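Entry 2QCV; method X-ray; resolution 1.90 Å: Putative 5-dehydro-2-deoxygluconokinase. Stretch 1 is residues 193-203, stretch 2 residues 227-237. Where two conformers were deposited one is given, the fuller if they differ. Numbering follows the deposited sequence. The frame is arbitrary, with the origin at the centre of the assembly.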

# COMPACT_ATOMS: atom_id res chain seq x y z
N TYR A 193 -6.86 -2.65 -23.53
CA TYR A 193 -6.77 -3.48 -24.75
C TYR A 193 -7.37 -2.78 -25.96
O TYR A 193 -6.79 -2.84 -27.02
CB TYR A 193 -7.46 -4.83 -24.56
CG TYR A 193 -6.61 -5.91 -23.90
CD1 TYR A 193 -5.56 -5.59 -23.03
CD2 TYR A 193 -6.87 -7.24 -24.12
CE1 TYR A 193 -4.79 -6.58 -22.44
CE2 TYR A 193 -6.09 -8.25 -23.55
CZ TYR A 193 -5.06 -7.91 -22.72
OH TYR A 193 -4.28 -8.89 -22.17
N SER A 194 -8.57 -2.20 -25.85
CA SER A 194 -9.19 -1.48 -26.98
C SER A 194 -8.30 -0.31 -27.46
O SER A 194 -8.01 -0.17 -28.65
CB SER A 194 -10.60 -1.00 -26.62
OG SER A 194 -10.61 -0.15 -25.47
N LEU A 195 -7.81 0.47 -26.52
CA LEU A 195 -6.97 1.66 -26.79
C LEU A 195 -5.70 1.25 -27.55
O LEU A 195 -5.39 1.81 -28.60
CB LEU A 195 -6.60 2.31 -25.45
CG LEU A 195 -5.30 3.15 -25.28
CD1 LEU A 195 -5.37 4.31 -26.22
CD2 LEU A 195 -5.11 3.62 -23.83
N VAL A 196 -5.03 0.22 -27.03
CA VAL A 196 -3.79 -0.25 -27.62
C VAL A 196 -4.04 -0.93 -28.98
O VAL A 196 -3.35 -0.62 -29.96
CB VAL A 196 -3.00 -1.13 -26.68
CG1 VAL A 196 -1.78 -1.74 -27.41
CG2 VAL A 196 -2.54 -0.24 -25.44
N ALA A 197 -5.08 -1.77 -29.08
CA ALA A 197 -5.36 -2.41 -30.38
C ALA A 197 -5.64 -1.35 -31.43
O ALA A 197 -5.23 -1.49 -32.60
CB ALA A 197 -6.55 -3.41 -30.27
N GLU A 198 -6.31 -0.25 -31.04
CA GLU A 198 -6.67 0.77 -32.00
C GLU A 198 -5.45 1.50 -32.59
O GLU A 198 -5.54 2.03 -33.69
CB GLU A 198 -7.62 1.78 -31.34
CG GLU A 198 -9.06 1.20 -31.20
CD GLU A 198 -9.94 2.03 -30.29
OE1 GLU A 198 -9.51 3.14 -29.89
OE2 GLU A 198 -11.07 1.58 -29.98
N GLN A 199 -4.36 1.47 -31.86
CA GLN A 199 -3.08 2.10 -32.22
C GLN A 199 -2.16 1.15 -32.96
O GLN A 199 -1.13 1.58 -33.49
CB GLN A 199 -2.28 2.40 -30.95
CG GLN A 199 -2.85 3.28 -29.96
CD GLN A 199 -1.76 3.80 -29.06
OE1 GLN A 199 -0.87 4.51 -29.51
NE2 GLN A 199 -1.80 3.41 -27.80
N SER A 200 -2.48 -0.14 -32.95
CA SER A 200 -1.53 -1.17 -33.43
C SER A 200 -1.71 -1.48 -34.91
O SER A 200 -2.76 -1.24 -35.47
CB SER A 200 -1.75 -2.47 -32.62
OG SER A 200 -1.45 -2.24 -31.26
N ASP A 201 -0.67 -2.07 -35.51
CA ASP A 201 -0.67 -2.46 -36.91
C ASP A 201 -1.14 -3.90 -37.12
O ASP A 201 -1.86 -4.22 -38.08
CB ASP A 201 0.75 -2.26 -37.44
CG ASP A 201 1.18 -0.85 -37.35
OD1 ASP A 201 0.47 -0.00 -37.91
OD2 ASP A 201 2.19 -0.54 -36.70
N ILE A 202 -0.75 -4.75 -36.19
CA ILE A 202 -1.13 -6.17 -36.20
C ILE A 202 -1.60 -6.53 -34.81
O ILE A 202 -0.92 -6.22 -33.82
CB ILE A 202 0.07 -7.11 -36.58
CG1 ILE A 202 0.68 -6.68 -37.93
CG2 ILE A 202 -0.38 -8.58 -36.57
CD1 ILE A 202 1.97 -7.46 -38.34
N VAL A 203 -2.75 -7.20 -34.72
CA VAL A 203 -3.30 -7.65 -33.45
C VAL A 203 -3.54 -9.14 -33.53
O VAL A 203 -4.18 -9.61 -34.48
CB VAL A 203 -4.62 -6.91 -33.08
CG1 VAL A 203 -5.04 -7.27 -31.65
CG2 VAL A 203 -4.42 -5.40 -33.22
N ARG A 227 -14.64 -5.14 -38.34
CA ARG A 227 -15.31 -3.92 -38.81
C ARG A 227 -14.99 -2.75 -37.87
O ARG A 227 -14.77 -1.63 -38.32
CB ARG A 227 -16.82 -4.13 -38.92
CG ARG A 227 -17.62 -2.92 -39.37
CD ARG A 227 -19.15 -3.27 -39.48
N TYR A 228 -14.95 -3.04 -36.57
CA TYR A 228 -14.54 -2.10 -35.54
C TYR A 228 -13.05 -1.68 -35.67
O TYR A 228 -12.75 -0.51 -35.89
CB TYR A 228 -14.90 -2.67 -34.12
CG TYR A 228 -13.99 -2.20 -33.00
CD1 TYR A 228 -13.75 -0.85 -32.78
CD2 TYR A 228 -13.43 -3.12 -32.11
CE1 TYR A 228 -12.92 -0.43 -31.76
CE2 TYR A 228 -12.60 -2.72 -31.10
CZ TYR A 228 -12.34 -1.37 -30.93
OH TYR A 228 -11.52 -0.96 -29.92
N LEU A 229 -12.14 -2.64 -35.60
CA LEU A 229 -10.72 -2.30 -35.53
C LEU A 229 -10.18 -1.71 -36.82
O LEU A 229 -9.25 -0.90 -36.78
CB LEU A 229 -9.90 -3.51 -35.11
CG LEU A 229 -10.02 -3.86 -33.63
CD1 LEU A 229 -9.25 -5.12 -33.37
CD2 LEU A 229 -9.53 -2.71 -32.73
N PHE A 230 -10.79 -2.05 -37.94
CA PHE A 230 -10.38 -1.51 -39.24
C PHE A 230 -10.86 -0.06 -39.48
O PHE A 230 -10.53 0.52 -40.50
CB PHE A 230 -10.80 -2.41 -40.42
CG PHE A 230 -9.98 -3.69 -40.55
CD1 PHE A 230 -8.64 -3.75 -40.20
CD2 PHE A 230 -10.54 -4.80 -41.12
CE1 PHE A 230 -7.92 -4.90 -40.32
CE2 PHE A 230 -9.82 -5.98 -41.27
CZ PHE A 230 -8.50 -6.02 -40.85
N LYS A 231 -11.58 0.52 -38.52
CA LYS A 231 -11.78 1.96 -38.45
C LYS A 231 -10.57 2.65 -37.86
O LYS A 231 -10.50 3.86 -37.89
CB LYS A 231 -13.00 2.31 -37.59
CG LYS A 231 -14.29 1.93 -38.23
CD LYS A 231 -15.45 2.12 -37.25
CE LYS A 231 -16.72 1.51 -37.80
NZ LYS A 231 -17.82 1.57 -36.81
N HIS A 232 -9.61 1.87 -37.33
CA HIS A 232 -8.48 2.41 -36.57
C HIS A 232 -7.19 1.98 -37.29
O HIS A 232 -7.23 1.82 -38.52
CB HIS A 232 -8.58 1.97 -35.11
CG HIS A 232 -9.83 2.44 -34.44
ND1 HIS A 232 -9.93 3.67 -33.83
CD2 HIS A 232 -11.05 1.86 -34.33
CE1 HIS A 232 -11.15 3.82 -33.34
NE2 HIS A 232 -11.85 2.73 -33.61
N SER A 233 -6.08 1.82 -36.56
CA SER A 233 -4.79 1.52 -37.18
C SER A 233 -4.59 0.11 -37.77
O SER A 233 -3.85 -0.01 -38.72
CB SER A 233 -3.65 1.79 -36.20
OG SER A 233 -3.59 3.18 -35.89
N PRO A 234 -5.15 -0.96 -37.16
CA PRO A 234 -4.74 -2.27 -37.68
C PRO A 234 -4.92 -2.49 -39.16
O PRO A 234 -5.94 -2.06 -39.75
CB PRO A 234 -5.60 -3.25 -36.87
CG PRO A 234 -5.78 -2.53 -35.59
CD PRO A 234 -5.98 -1.10 -35.96
N GLU A 235 -3.93 -3.16 -39.75
CA GLU A 235 -3.96 -3.64 -41.15
C GLU A 235 -4.09 -5.16 -41.22
O GLU A 235 -4.45 -5.70 -42.23
CB GLU A 235 -2.65 -3.20 -41.86
CG GLU A 235 -1.42 -4.01 -41.41
CD GLU A 235 -0.03 -3.40 -41.77
OE1 GLU A 235 -0.01 -2.28 -42.33
OE2 GLU A 235 1.02 -4.08 -41.51
N LEU A 236 -3.88 -5.84 -40.08
CA LEU A 236 -3.91 -7.30 -39.98
C LEU A 236 -4.39 -7.73 -38.63
O LEU A 236 -3.82 -7.30 -37.62
CB LEU A 236 -2.52 -7.91 -40.23
CG LEU A 236 -2.38 -9.45 -40.17
CD1 LEU A 236 -3.24 -10.23 -41.25
CD2 LEU A 236 -0.92 -9.81 -40.28
N ILE A 237 -5.41 -8.57 -38.59
CA ILE A 237 -5.96 -9.04 -37.33
C ILE A 237 -6.02 -10.55 -37.40
O ILE A 237 -6.57 -11.12 -38.37
CB ILE A 237 -7.39 -8.44 -37.10
CG1 ILE A 237 -7.34 -6.91 -37.08
CG2 ILE A 237 -8.07 -9.03 -35.84
CD1 ILE A 237 -8.68 -6.20 -37.16
O HOH W 1 -5.45 4.81 -34.82
O HOH W 2 -1.40 -0.06 -39.55

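Each stretch runs from a helix through a short linker into a β-strand, and the two lie side by side with matching register. The strands pair in parallel: Ile 202 sits opposite Leu 236 and Val 203 opposite Ile 237, with CA atoms 4.8 and 4.9 Å apart. Val 203 N donates to Leu 236 O at 3.1 Å, and the same carbonyl oxygen lies 3.2 Å from Ile 202 CA, close enough for a CA-H...O contact. Where the pairing begins, Asp 201 O accepts from two successive amides, Glu 235 N at 2.9 Å and Leu 236 N at 3.3 Å, the former the straighter and shorter bond.

Before the strands, the backbone at Glu 198 is tied to the second linker. Glu 198 O accepts from Ser 233 N at 2.9 Å, and a water that donates to this oxygen also bonds Ser 233 OG. In the second stretch, a type I turn from Leu 229 to His 232, closed by His 232 N donating to Leu 229 O at 2.8 Å, carries the chain from its helix toward this junction. Pro 234 N lies 2.9 Å from Ser 200 O but has no hydrogen to share, so this close approach is not a hydrogen bond; what proline contributes is its ring, where Pro 234 CG packs against Val 203 CG2 at 4.0 Å.

Glu 198 does the most varied side-chain work. Its CA-to-CB bond points sideways to the second stretch, but the extended chi2 (t) carries the carboxylate to Tyr 228, where Tyr 228 OH donates to Glu 198 OE2 at 2.6 Å, near the plane of the ring. Tyrosine has the reach for this, its ring bringing the hydroxyl across from the neighbouring helix. On the way, the aliphatic part of Glu 198 covers His 232: Glu 198 CG stands 3.6 Å from the centroid of the His 232 ring, almost on its normal, a CH-pi contact. A long chain with a polar end thus serves both partners.

Small and branched side chains fill the buried parts. Ala 197 points toward the second stretch, and its single methyl, CB, meets Leu 229 CD2 at 3.9 Å. On one face of the sheet Ile 202 CG2 touches Leu 236 CD2, also at 3.9 Å; Val 203 and Ile 237 occupy the other face. Asp 201 instead points its CB away, yet a second water links the stretches by donating to both Asp 201 OD1 and Ser 233 O. Within its own stretch, Ser 200 OG donates to Val 196 O at 2.8 Å, satisfying a buried hydroxyl. Altogether the contact buries 676 Å².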